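PDB 5G5Y: ABC transporter, substrate-binding protein from Streptococcus pneumoniae, which binds kestose, nystose and longer fructooligosaccharides, preferring long chains, as the solute-binding part of the FusABC-MsmK importer. Local coordinates for residues Leu285-Gly290 with Glu410-Tyr415; His133-Met138 with Lys295-Thr300; Asn301-Ala306 with Tyr422-Met427; Phe196-Phe201 with Asp225-Gly230. One frame throughout, in Å; residues are numbered along the deposited sequence.

Contact 1 of 4, residues Leu285-Gly290 with Glu410-Tyr415; sequences LPVLAG and EYYVPY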
loop_
_atom_site.group_PDB
_atom_site.type_symbol
_atom_site.label_atom_id
_atom_site.label_comp_id
_atom_site.label_asym_id
_atom_site.label_seq_id
_atom_site.Cartn_x
_atom_site.Cartn_y
_atom_site.Cartn_z
ATOM N N LEU A 285 -0.974 13.890 15.164
ATOM C CA LEU A 285 0.009 14.924 15.417
ATOM C C LEU A 285 0.023 15.777 14.146
ATOM O O LEU A 285 0.386 15.253 13.078
ATOM C CB LEU A 285 1.394 14.304 15.650
ATOM C CG LEU A 285 2.535 15.291 15.928
ATOM C CD1 LEU A 285 2.320 15.981 17.258
ATOM C CD2 LEU A 285 3.881 14.621 15.921
ATOM N N PRO A 286 -0.359 17.052 14.236
ATOM C CA PRO A 286 -0.296 17.847 13.006
ATOM C C PRO A 286 1.110 17.985 12.425
ATOM O O PRO A 286 2.109 17.813 13.137
ATOM C CB PRO A 286 -0.805 19.230 13.434
ATOM C CG PRO A 286 -1.409 19.031 14.796
ATOM C CD PRO A 286 -0.734 17.868 15.407
ATOM N N VAL A 287 1.167 18.347 11.164
ATOM C CA VAL A 287 2.435 18.537 10.467
ATOM C C VAL A 287 3.226 19.644 11.195
ATOM O O VAL A 287 2.685 20.734 11.478
ATOM C CB VAL A 287 2.201 18.879 8.994
ATOM C CG1 VAL A 287 3.501 19.312 8.303
ATOM C CG2 VAL A 287 1.578 17.672 8.325
ATOM N N LEU A 288 4.474 19.346 11.522
ATOM C CA LEU A 288 5.336 20.272 12.288
ATOM C C LEU A 288 6.248 21.080 11.382
ATOM O O LEU A 288 6.803 20.563 10.416
ATOM C CB LEU A 288 6.200 19.474 13.232
ATOM C CG LEU A 288 5.425 18.562 14.174
ATOM C CD1 LEU A 288 6.380 17.768 15.054
ATOM C CD2 LEU A 288 4.497 19.359 15.070
ATOM N N ALA A 289 6.447 22.336 11.717
ATOM C CA ALA A 289 7.436 23.132 11.013
ATOM C C ALA A 289 8.784 22.793 11.592
ATOM O O ALA A 289 8.938 22.653 12.818
ATOM C CB ALA A 289 7.130 24.608 11.157
ATOM N N GLY A 290 9.767 22.639 10.717
ATOM C CA GLY A 290 11.129 22.409 11.144
ATOM C C GLY A 290 11.814 23.715 11.489
ATOM O O GLY A 290 11.175 24.785 11.502
ATOM N N GLU A 410 -7.362 16.644 5.831
ATOM C CA GLU A 410 -7.344 17.699 6.859
ATOM C C GLU A 410 -5.909 18.070 7.280
ATOM O O GLU A 410 -5.574 19.252 7.312
ATOM C CB GLU A 410 -8.086 17.196 8.105
ATOM C CG GLU A 410 -8.082 18.108 9.324
ATOM C CD GLU A 410 -8.955 17.591 10.485
ATOM O OE1 GLU A 410 -9.488 16.444 10.435
ATOM O OE2 GLU A 410 -9.072 18.331 11.486
ATOM N N TYR A 411 -5.078 17.062 7.557
ATOM C CA TYR A 411 -3.755 17.298 8.152
ATOM C C TYR A 411 -2.595 17.386 7.159
ATOM O O TYR A 411 -1.640 18.122 7.406
ATOM C CB TYR A 411 -3.444 16.218 9.182
ATOM C CG TYR A 411 -4.296 16.354 10.417
ATOM C CD1 TYR A 411 -4.001 17.324 11.386
ATOM C CD2 TYR A 411 -5.419 15.541 10.620
ATOM C CE1 TYR A 411 -4.804 17.483 12.516
ATOM C CE2 TYR A 411 -6.220 15.688 11.757
ATOM C CZ TYR A 411 -5.893 16.635 12.716
ATOM O OH TYR A 411 -6.683 16.760 13.886
ATOM N N TYR A 412 -2.645 16.606 6.084
ATOM C CA TYR A 412 -1.428 16.371 5.267
ATOM C C TYR A 412 -1.455 16.952 3.862
ATOM O O TYR A 412 -0.465 17.509 3.388
ATOM C CB TYR A 412 -1.126 14.900 5.173
ATOM C CG TYR A 412 -1.027 14.140 6.452
ATOM C CD1 TYR A 412 -0.393 14.671 7.574
ATOM C CD2 TYR A 412 -1.549 12.863 6.539
ATOM C CE1 TYR A 412 -0.312 13.971 8.751
ATOM C CE2 TYR A 412 -1.425 12.116 7.700
ATOM C CZ TYR A 412 -0.791 12.666 8.800
ATOM O OH TYR A 412 -0.699 11.934 9.967
ATOM N N VAL A 413 -2.575 16.797 3.166
ATOM C CA VAL A 413 -2.671 17.254 1.800
ATOM C C VAL A 413 -2.215 18.707 1.543
ATOM O O VAL A 413 -1.473 18.933 0.588
ATOM C CB VAL A 413 -4.052 16.957 1.232
ATOM C CG1 VAL A 413 -4.290 17.668 -0.107
ATOM C CG2 VAL A 413 -4.187 15.442 1.073
ATOM N N PRO A 414 -2.567 19.663 2.427
ATOM C CA PRO A 414 -2.106 21.034 2.219
ATOM C C PRO A 414 -0.581 21.216 2.141
ATOM O O PRO A 414 -0.110 22.201 1.545
ATOM C CB PRO A 414 -2.681 21.795 3.427
ATOM C CG PRO A 414 -3.856 20.991 3.874
ATOM C CD PRO A 414 -3.466 19.565 3.607
ATOM N N TYR A 415 0.167 20.254 2.696
ATOM C CA TYR A 415 1.619 20.321 2.779
ATOM C C TYR A 415 2.339 19.376 1.794
ATOM O O TYR A 415 3.547 19.342 1.820
ATOM C CB TYR A 415 2.047 20.018 4.197
ATOM C CG TYR A 415 1.345 20.938 5.145
ATOM C CD1 TYR A 415 1.630 22.300 5.128
ATOM C CD2 TYR A 415 0.355 20.472 5.995
ATOM C CE1 TYR A 415 0.951 23.179 5.926
ATOM C CE2 TYR A 415 -0.327 21.354 6.838
ATOM C CZ TYR A 415 -0.026 22.698 6.779
ATOM O OH TYR A 415 -0.652 23.567 7.609
HETATM O O HOH W 1 0.701 12.773 11.981
HETATM O O HOH W 2 -1.343 19.332 9.716
#

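Contact 2 of 4, residues His133-Met138 with Lys295-Thr300; sequences HSVNDM and KHVART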
loop_
_atom_site.group_PDB
_atom_site.type_symbol
_atom_site.label_atom_id
_atom_site.label_comp_id
_atom_site.label_asym_id
_atom_site.label_seq_id
_atom_site.Cartn_x
_atom_site.Cartn_y
_atom_site.Cartn_z
ATOM N N HIS A 133 -3.103 6.030 0.429
ATOM C CA HIS A 133 -1.742 5.566 0.410
ATOM C C HIS A 133 -0.667 6.637 0.550
ATOM O O HIS A 133 0.487 6.295 0.802
ATOM C CB HIS A 133 -1.499 4.771 -0.861
ATOM C CG HIS A 133 -2.393 3.598 -0.975
ATOM N ND1 HIS A 133 -2.267 2.489 -0.166
ATOM C CD2 HIS A 133 -3.480 3.387 -1.747
ATOM C CE1 HIS A 133 -3.213 1.620 -0.485
ATOM N NE2 HIS A 133 -3.981 2.161 -1.415
ATOM N N SER A 134 -1.046 7.915 0.455
ATOM C CA SER A 134 -0.093 9.022 0.401
ATOM C C SER A 134 0.815 9.120 1.624
ATOM O O SER A 134 1.972 9.542 1.493
ATOM C CB SER A 134 -0.815 10.355 0.178
ATOM O OG SER A 134 -1.429 10.409 -1.105
ATOM N N VAL A 135 0.277 8.757 2.798
ATOM C CA VAL A 135 1.047 8.710 4.057
ATOM C C VAL A 135 0.719 7.376 4.657
ATOM O O VAL A 135 -0.470 7.048 4.787
ATOM C CB VAL A 135 0.623 9.835 5.023
ATOM C CG1 VAL A 135 1.341 9.775 6.390
ATOM C CG2 VAL A 135 0.959 11.156 4.384
ATOM N N ASN A 136 1.741 6.591 4.977
ATOM C CA ASN A 136 1.536 5.280 5.598
ATOM C C ASN A 136 1.789 5.306 7.112
ATOM O O ASN A 136 0.966 4.789 7.883
ATOM C CB ASN A 136 2.325 4.192 4.869
ATOM C CG ASN A 136 3.849 4.360 4.979
ATOM O OD1 ASN A 136 4.387 5.446 4.875
ATOM N ND2 ASN A 136 4.532 3.270 5.160
ATOM N N ASP A 137 2.879 5.954 7.526
ATOM C CA ASP A 137 3.305 5.990 8.914
ATOM C C ASP A 137 2.898 7.277 9.647
ATOM O O ASP A 137 3.742 8.085 10.027
ATOM C CB ASP A 137 4.815 5.750 9.041
ATOM C CG ASP A 137 5.661 6.850 8.436
ATOM O OD1 ASP A 137 5.316 7.378 7.364
ATOM O OD2 ASP A 137 6.697 7.202 9.064
ATOM N N MET A 138 1.601 7.432 9.865
ATOM C CA MET A 138 1.049 8.618 10.521
ATOM C C MET A 138 1.550 8.679 11.967
ATOM O O MET A 138 1.715 7.632 12.606
ATOM C CB MET A 138 -0.485 8.595 10.525
ATOM C CG MET A 138 -1.096 8.674 9.170
ATOM S SD MET A 138 -2.899 8.626 9.092
ATOM C CE MET A 138 -3.401 9.911 10.220
ATOM N N LYS A 295 6.733 23.747 6.462
ATOM C CA LYS A 295 6.055 22.467 6.639
ATOM C C LYS A 295 5.989 21.731 5.304
ATOM O O LYS A 295 5.842 22.358 4.229
ATOM C CB LYS A 295 4.634 22.671 7.120
ATOM C CG LYS A 295 4.515 23.216 8.523
ATOM C CD LYS A 295 3.066 23.486 8.795
ATOM C CE LYS A 295 2.829 24.241 10.073
ATOM N NZ LYS A 295 1.364 24.232 10.367
ATOM N N HIS A 296 6.104 20.422 5.378
ATOM C CA HIS A 296 6.102 19.574 4.174
ATOM C C HIS A 296 5.687 18.173 4.565
ATOM O O HIS A 296 5.980 17.709 5.667
ATOM C CB HIS A 296 7.488 19.545 3.503
ATOM C CG HIS A 296 7.505 18.869 2.176
ATOM N ND1 HIS A 296 6.827 19.376 1.094
ATOM C CD2 HIS A 296 8.094 17.718 1.748
ATOM C CE1 HIS A 296 7.030 18.607 0.038
ATOM N NE2 HIS A 296 7.768 17.568 0.419
ATOM N N VAL A 297 4.982 17.506 3.659
ATOM C CA VAL A 297 4.746 16.070 3.707
ATOM C C VAL A 297 5.286 15.445 2.427
ATOM O O VAL A 297 4.891 15.856 1.313
ATOM C CB VAL A 297 3.248 15.760 3.832
ATOM C CG1 VAL A 297 2.989 14.268 3.810
ATOM C CG2 VAL A 297 2.715 16.344 5.139
ATOM N N ALA A 298 6.148 14.443 2.594
ATOM C CA ALA A 298 6.683 13.682 1.465
ATOM C C ALA A 298 5.610 12.655 1.096
ATOM O O ALA A 298 4.992 12.004 1.968
ATOM C CB ALA A 298 7.947 12.999 1.839
ATOM N N ARG A 299 5.339 12.545 -0.197
ATOM C CA ARG A 299 4.407 11.524 -0.662
ATOM C C ARG A 299 5.117 10.183 -0.730
ATOM O O ARG A 299 6.284 10.094 -1.182
ATOM C CB ARG A 299 3.889 11.894 -2.018
ATOM C CG ARG A 299 3.058 13.125 -1.975
ATOM C CD ARG A 299 2.661 13.582 -3.368
ATOM N NE ARG A 299 1.750 12.639 -3.985
ATOM C CZ ARG A 299 1.228 12.755 -5.204
ATOM N NH1 ARG A 299 1.510 13.771 -6.037
ATOM N NH2 ARG A 299 0.389 11.806 -5.617
ATOM N N THR A 300 4.447 9.141 -0.266
ATOM C CA THR A 300 4.923 7.776 -0.557
ATOM C C THR A 300 4.676 7.510 -2.051
ATOM O O THR A 300 4.019 8.322 -2.727
ATOM C CB THR A 300 4.139 6.649 0.188
ATOM O OG1 THR A 300 2.814 6.533 -0.364
ATOM C CG2 THR A 300 4.084 6.907 1.672
HETATM O O HOH W 3 0.349 10.248 -3.125
#

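Contact 3 of 4, residues Asn301-Ala306 with Tyr422-Met427; sequences NGMGFA and YPRVFM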
loop_
_atom_site.group_PDB
_atom_site.type_symbol
_atom_site.label_atom_id
_atom_site.label_comp_id
_atom_site.label_asym_id
_atom_site.label_seq_id
_atom_site.Cartn_x
_atom_site.Cartn_y
_atom_site.Cartn_z
ATOM N N ASN A 301 5.172 6.355 -2.521
ATOM C CA ASN A 301 4.868 5.880 -3.854
ATOM C C ASN A 301 3.819 4.759 -3.863
ATOM O O ASN A 301 3.605 4.113 -4.878
ATOM C CB ASN A 301 6.147 5.493 -4.589
ATOM C CG ASN A 301 7.158 6.618 -4.600
ATOM O OD1 ASN A 301 6.812 7.760 -4.946
ATOM N ND2 ASN A 301 8.371 6.342 -4.177
ATOM N N GLY A 302 3.101 4.621 -2.763
ATOM C CA GLY A 302 2.050 3.632 -2.653
ATOM C C GLY A 302 0.915 3.880 -3.611
ATOM O O GLY A 302 0.587 5.032 -3.921
ATOM N N MET A 303 0.296 2.799 -4.070
ATOM C CA MET A 303 -0.828 2.920 -5.004
ATOM C C MET A 303 -1.680 1.668 -4.880
ATOM O O MET A 303 -1.130 0.569 -4.766
ATOM C CB MET A 303 -0.307 3.064 -6.435
ATOM C CG MET A 303 -1.340 3.634 -7.404
ATOM S SD MET A 303 -0.966 3.365 -9.161
ATOM C CE MET A 303 -2.039 4.600 -9.858
ATOM N N GLY A 304 -3.004 1.819 -4.933
ATOM C CA GLY A 304 -3.918 0.670 -4.948
ATOM C C GLY A 304 -3.905 0.050 -6.333
ATOM O O GLY A 304 -4.812 0.262 -7.152
ATOM N N PHE A 305 -2.834 -0.663 -6.618
ATOM C CA PHE A 305 -2.600 -1.211 -7.955
ATOM C C PHE A 305 -1.774 -2.455 -7.877
ATOM O O PHE A 305 -0.754 -2.494 -7.178
ATOM C CB PHE A 305 -1.919 -0.192 -8.857
ATOM C CG PHE A 305 -1.646 -0.698 -10.251
ATOM C CD1 PHE A 305 -2.664 -0.787 -11.200
ATOM C CD2 PHE A 305 -0.354 -1.121 -10.602
ATOM C CE1 PHE A 305 -2.375 -1.206 -12.500
ATOM C CE2 PHE A 305 -0.085 -1.584 -11.871
ATOM C CZ PHE A 305 -1.109 -1.642 -12.817
ATOM N N ALA A 306 -2.247 -3.503 -8.515
ATOM C CA ALA A 306 -1.422 -4.700 -8.726
ATOM C C ALA A 306 -1.527 -5.083 -10.143
ATOM O O ALA A 306 -2.637 -5.268 -10.651
ATOM C CB ALA A 306 -1.876 -5.828 -7.819
ATOM N N TYR A 422 6.340 8.606 -7.603
ATOM C CA TYR A 422 7.046 7.729 -8.556
ATOM C C TYR A 422 6.076 6.634 -9.024
ATOM O O TYR A 422 5.532 5.901 -8.168
ATOM C CB TYR A 422 8.296 7.066 -7.923
ATOM C CG TYR A 422 9.128 6.436 -9.040
ATOM C CD1 TYR A 422 9.974 7.211 -9.800
ATOM C CD2 TYR A 422 8.981 5.095 -9.391
ATOM C CE1 TYR A 422 10.684 6.661 -10.865
ATOM C CE2 TYR A 422 9.673 4.541 -10.476
ATOM C CZ TYR A 422 10.507 5.330 -11.211
ATOM O OH TYR A 422 11.222 4.761 -12.257
ATOM N N PRO A 423 5.870 6.493 -10.345
ATOM C CA PRO A 423 4.852 5.576 -10.832
ATOM C C PRO A 423 5.306 4.100 -10.809
ATOM O O PRO A 423 6.492 3.802 -10.946
ATOM C CB PRO A 423 4.607 6.053 -12.255
ATOM C CG PRO A 423 5.908 6.624 -12.678
ATOM C CD PRO A 423 6.524 7.225 -11.453
ATOM N N ARG A 424 4.344 3.209 -10.679
ATOM C CA ARG A 424 4.591 1.754 -10.603
ATOM C C ARG A 424 4.926 1.144 -11.985
ATOM O O ARG A 424 4.224 0.256 -12.418
ATOM C CB ARG A 424 3.305 1.058 -10.078
ATOM C CG ARG A 424 2.923 1.320 -8.637
ATOM C CD ARG A 424 4.135 1.062 -7.780
ATOM N NE ARG A 424 3.819 0.849 -6.382
ATOM C CZ ARG A 424 4.638 1.154 -5.371
ATOM N NH1 ARG A 424 5.829 1.705 -5.571
ATOM N NH2 ARG A 424 4.247 0.909 -4.132
ATOM N N VAL A 425 5.992 1.607 -12.633
ATOM C CA VAL A 425 6.289 1.240 -14.013
ATOM C C VAL A 425 6.675 -0.228 -14.103
ATOM O O VAL A 425 7.171 -0.772 -13.153
ATOM C CB VAL A 425 7.417 2.109 -14.614
ATOM C CG1 VAL A 425 6.881 3.499 -14.900
ATOM C CG2 VAL A 425 8.645 2.147 -13.695
ATOM N N PHE A 426 6.451 -0.828 -15.266
ATOM C CA PHE A 426 6.868 -2.163 -15.615
ATOM C C PHE A 426 8.235 -2.120 -16.341
ATOM O O PHE A 426 8.324 -1.681 -17.466
ATOM C CB PHE A 426 5.796 -2.753 -16.576
ATOM C CG PHE A 426 5.792 -4.238 -16.692
ATOM C CD1 PHE A 426 6.829 -5.038 -16.265
ATOM C CD2 PHE A 426 4.681 -4.860 -17.295
ATOM C CE1 PHE A 426 6.761 -6.426 -16.381
ATOM C CE2 PHE A 426 4.614 -6.233 -17.419
ATOM C CZ PHE A 426 5.640 -7.020 -16.969
ATOM N N MET A 427 9.287 -2.601 -15.701
ATOM C CA MET A 427 10.639 -2.491 -16.224
ATOM C C MET A 427 11.037 -3.761 -17.009
ATOM O O MET A 427 10.442 -4.829 -16.859
ATOM C CB MET A 427 11.642 -2.270 -15.074
ATOM C CG MET A 427 11.484 -0.939 -14.344
ATOM S SD MET A 427 12.836 -0.662 -13.185
ATOM C CE MET A 427 12.424 0.936 -12.475
HETATM O O HOH W 4 3.028 5.041 -7.423
#

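Contact 4 of 4, residues Phe196-Phe201 with Asp225-Gly230; sequences FLFAAF and DNYKEG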
loop_
_atom_site.group_PDB
_atom_site.type_symbol
_atom_site.label_atom_id
_atom_site.label_comp_id
_atom_site.label_asym_id
_atom_site.label_seq_id
_atom_site.Cartn_x
_atom_site.Cartn_y
_atom_site.Cartn_z
ATOM N N PHE A 196 8.228 9.707 8.479
ATOM C CA PHE A 196 7.262 10.801 8.275
ATOM C C PHE A 196 7.754 12.199 8.746
ATOM O O PHE A 196 7.499 13.246 8.096
ATOM C CB PHE A 196 5.916 10.441 8.954
ATOM C CG PHE A 196 4.899 11.520 8.863
ATOM C CD1 PHE A 196 4.185 11.719 7.679
ATOM C CD2 PHE A 196 4.712 12.382 9.914
ATOM C CE1 PHE A 196 3.269 12.748 7.560
ATOM C CE2 PHE A 196 3.798 13.430 9.800
ATOM C CZ PHE A 196 3.082 13.607 8.619
ATOM N N LEU A 197 8.481 12.236 9.858
ATOM C CA LEU A 197 8.908 13.520 10.441
ATOM C C LEU A 197 10.038 14.185 9.652
ATOM O O LEU A 197 10.283 15.375 9.838
ATOM C CB LEU A 197 9.372 13.359 11.898
ATOM C CG LEU A 197 8.269 13.038 12.930
ATOM C CD1 LEU A 197 8.854 13.024 14.338
ATOM C CD2 LEU A 197 7.097 14.015 12.861
ATOM N N PHE A 198 10.739 13.443 8.799
ATOM C CA PHE A 198 11.891 14.019 8.080
ATOM C C PHE A 198 11.530 15.210 7.202
ATOM O O PHE A 198 12.380 16.093 6.995
ATOM C CB PHE A 198 12.635 12.946 7.265
ATOM C CG PHE A 198 13.637 12.160 8.092
ATOM C CD1 PHE A 198 13.409 11.876 9.456
ATOM C CD2 PHE A 198 14.825 11.723 7.523
ATOM C CE1 PHE A 198 14.344 11.160 10.207
ATOM C CE2 PHE A 198 15.761 11.009 8.265
ATOM C CZ PHE A 198 15.520 10.724 9.610
ATOM N N ALA A 199 10.305 15.213 6.686
ATOM C CA ALA A 199 9.803 16.266 5.816
ATOM C C ALA A 199 9.721 17.637 6.506
ATOM O O ALA A 199 9.756 18.675 5.828
ATOM C CB ALA A 199 8.447 15.872 5.225
ATOM N N ALA A 200 9.697 17.644 7.839
ATOM C CA ALA A 200 9.883 18.895 8.575
ATOM C C ALA A 200 11.185 19.599 8.252
ATOM O O ALA A 200 11.256 20.818 8.449
ATOM C CB ALA A 200 9.719 18.693 10.081
ATOM N N PHE A 201 12.173 18.870 7.706
ATOM C CA PHE A 201 13.490 19.414 7.393
ATOM C C PHE A 201 13.653 19.678 5.927
ATOM O O PHE A 201 14.747 20.003 5.447
ATOM C CB PHE A 201 14.578 18.481 7.965
ATOM C CG PHE A 201 14.472 18.342 9.454
ATOM C CD1 PHE A 201 15.071 19.281 10.280
ATOM C CD2 PHE A 201 13.659 17.367 10.022
ATOM C CE1 PHE A 201 14.886 19.206 11.663
ATOM C CE2 PHE A 201 13.456 17.301 11.390
ATOM C CZ PHE A 201 14.107 18.209 12.214
ATOM N N ASP A 225 21.173 16.544 2.386
ATOM C CA ASP A 225 21.451 17.276 3.636
ATOM C C ASP A 225 20.224 17.308 4.553
ATOM O O ASP A 225 20.365 17.282 5.770
ATOM C CB ASP A 225 21.885 18.697 3.334
ATOM C CG ASP A 225 23.246 18.762 2.645
ATOM O OD1 ASP A 225 23.942 17.716 2.539
ATOM O OD2 ASP A 225 23.616 19.881 2.237
ATOM N N ASN A 226 19.030 17.356 3.957
ATOM C CA ASN A 226 17.755 17.383 4.727
ATOM C C ASN A 226 17.561 16.141 5.549
ATOM O O ASN A 226 17.039 16.193 6.637
ATOM C CB ASN A 226 16.536 17.539 3.802
ATOM C CG ASN A 226 16.750 18.584 2.736
ATOM O OD1 ASN A 226 17.563 18.360 1.823
ATOM N ND2 ASN A 226 16.103 19.760 2.863
ATOM N N TYR A 227 17.962 15.005 4.982
ATOM C CA TYR A 227 17.837 13.729 5.631
ATOM C C TYR A 227 18.790 13.651 6.830
ATOM O O TYR A 227 18.419 13.133 7.866
ATOM C CB TYR A 227 18.169 12.641 4.643
ATOM C CG TYR A 227 18.072 11.232 5.117
ATOM C CD1 TYR A 227 19.150 10.635 5.725
ATOM C CD2 TYR A 227 16.924 10.451 4.876
ATOM C CE1 TYR A 227 19.107 9.305 6.093
ATOM C CE2 TYR A 227 16.862 9.113 5.291
ATOM C CZ TYR A 227 17.968 8.556 5.886
ATOM O OH TYR A 227 17.953 7.230 6.289
ATOM N N LYS A 228 20.013 14.144 6.640
ATOM C CA LYS A 228 20.992 14.261 7.731
ATOM C C LYS A 228 20.409 15.087 8.894
ATOM O O LYS A 228 20.527 14.668 10.041
ATOM C CB LYS A 228 22.321 14.820 7.216
ATOM C CG LYS A 228 23.301 15.162 8.322
ATOM C CD LYS A 228 24.695 15.415 7.798
ATOM C CE LYS A 228 24.879 16.819 7.313
ATOM N NZ LYS A 228 26.346 17.108 7.265
ATOM N N GLU A 229 19.766 16.222 8.591
ATOM C CA GLU A 229 19.125 17.032 9.625
ATOM C C GLU A 229 18.009 16.281 10.348
ATOM O O GLU A 229 17.856 16.439 11.553
ATOM C CB GLU A 229 18.636 18.402 9.077
ATOM C CG GLU A 229 19.750 19.272 8.516
ATOM C CD GLU A 229 20.849 19.580 9.539
ATOM O OE1 GLU A 229 20.520 19.943 10.689
ATOM O OE2 GLU A 229 22.030 19.398 9.205
ATOM N N GLY A 230 17.217 15.487 9.617
ATOM C CA GLY A 230 16.217 14.631 10.212
ATOM C C GLY A 230 16.820 13.636 11.171
ATOM O O GLY A 230 16.332 13.430 12.280
#

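Contact 1 of 4, residues Leu285-Gly290 with Glu410-Tyr415
V287 reaches in among three parts of the 410-415 segment: the carbonyl of Y411 and the rings of Y412 and Y415. Its CG2 methyl does most of the touching. It lies 3.4 Å from Y411 O and, in the plane of the Y412 ring, meets the edge at CD1, 3.7 Å away. The same CG2 sits 3.8 Å from CD2 of Y415, while CG1, placed anti to the backbone N (chi1 170°), passes beside that ring. V287 is buried here, backed by V297, farther along the same loop. The P286 side is slacker: the nearest atom to the Y411 ring is CA, 4.1 Å from CD1, and both residues are partly exposed. One water bridges backbone to backbone, accepting from V287 N and donating to Y411 O at 2.6 Å; another bridges a carbonyl to a side chain, accepting a hydrogen bond from Y412 OH (2.6 Å) and donating to L285 O. The contact thus joins the chain leaving strand 282-284 to the C-terminal part of helix 399-412 and the 3-10 segment 413-415. Since the direct contacts are apolar and both polar bridges pass through water, no direct polar bond between the segments sets their register.

Contact 2 of 4, residues His133-Met138 with Lys295-Thr300
T300 grips two successive carbonyls of the 133-138 segment. Its hydroxyl donates to H133 O over 2.6 Å from OG1, coming in above the carbonyl plane, 37° out of it, and its backbone N gives a nearly straight bond to S134 O (3.1 Å, 177° at the hydrogen). OG1 lies between the backbone N and the carbonyl carbon (chi1 71°), which leaves it facing H133 while it also takes a hydrogen bond from G302 N. A water extends the polar seam: it donates to S134 OG and accepts from R299 NE, lying in the guanidinium plane at its edge. S134 OG is held as well by K129 O, and R299 NH1 turns to N418 O. Both segments are irregular chain, one entering strand 138-142 and the other on the way to strand 305-306, and they meet beside the sugar-binding cleft of this solute-binding protein: ND2 of N136 is hydrogen-bonded to N191, a substrate-binding residue. The other branch of that amide, OD1, rests 3.5 Å from the CG2 methyl of T300. Farther along, V135 and V297 cross at about a right angle, CG2 of V135 meeting CG1 of V297 at 3.8 Å, with Y412 and F196 packed on V135.

Contact 3 of 4, residues Asn301-Ala306 with Tyr422-Met427
The chain leading into strand 305-306, an outermost strand of the small mixed sheet that also holds substrate-binding E123, meets here the irregular chain between helices 399-412 and 429-455. N301 and R424 carry most of the contact. The amide of N301 accepts the backbone N of Y422 at OD1, 2.8 Å away. The bond is fairly straight at the hydrogen, 165°, but the N-H comes from well above the amide plane, 52° out of it. OD1 also lies 3.4 Å from CB of Y422. The other end of the amide is turned to D208 and L210, both reached by ND2, so the group is held from two sides. A water donates to both N301 O and Y422 O and ties the two backbones together. Y422 sends its own hydroxyl away to K482 O. R424, the centre of an inverse gamma turn, folds back over the 301-306 segment through a chain bent at chi2 (-51°). Its aliphatic part runs past M303 and F305: CG is 4.3 Å from CB of M303, and CB meets the F305 ring obliquely. NH2 has a weak hydrogen bond to a glycerol, probably from the crystallisation liquor. The guanidinium is laid flat on the backbone, with N301 O over the centre of one face and 3.2 Å from CZ. This approach probably gives electrostatic attraction, while N301 O stays 3.4 Å from both NH1 and NH2 of R424, at angles too poor for a hydrogen bond.

Contact 4 of 4, residues Phe196-Phe201 with Asp225-Gly230
One face of the F198 ring is covered by G230, whose CA stands 3.8 Å from the ring centroid and only 6° off the normal, a CH-pi contact. At its edge the same ring points into the face of Y227, an edge-to-face pair with centroids 5.0 Å apart and planes at 72°; CD2 and CE2 of F198 do the touching. The F201 ring also presents a face to the helix, with E229 O over its centre and G230 CA at 4.2 Å from its centroid, while F198 O lies in its plane at the edge. G230 CA thus lies over the faces of both phenyl rings. The contact seats the 3-10 segment 196-201 on the first turns of helix 225-239, which starts directly after the calcium site that includes D223 and N224. Nearby, N226 donates from ND2 to F201 O (2.9 Å, 160° at the hydrogen), with the acceptor close to its amide plane. That bond uses a carbonyl at the end of the 3-10 segment. Y227 has I446 and R450 of helix 429-455 packed on it, and CB of E229 lies 3.9 Å from CD1 of F201.

How the contacts relate
Contacts 1, 2 and 4 form one touching cluster, their centres 9 to 14 Å apart, whereas contact 3 lies about 25 Å from contacts 1 and 4 and meets contact 2 alone, about 16 Å between centres, where T300 continues into N301 and H133 packs against G302-G304. Probable hydrogen bonds join contacts 1 and 2 (Y415 O to V297 N) and 2 and 4 (D137 OD2 to F196 N); the Y412 and F196 rings join 1 and 4. Along the chain contact 4 is nested within the loop closed by contact 2, while contact 1 interleaves with contacts 2 and 3. The 295-306 chain runs between the sheet of strands 138-142 and 282-284 and that of 305-306, which holds substrate-binding E123; N191 and W270 lie near contact 2.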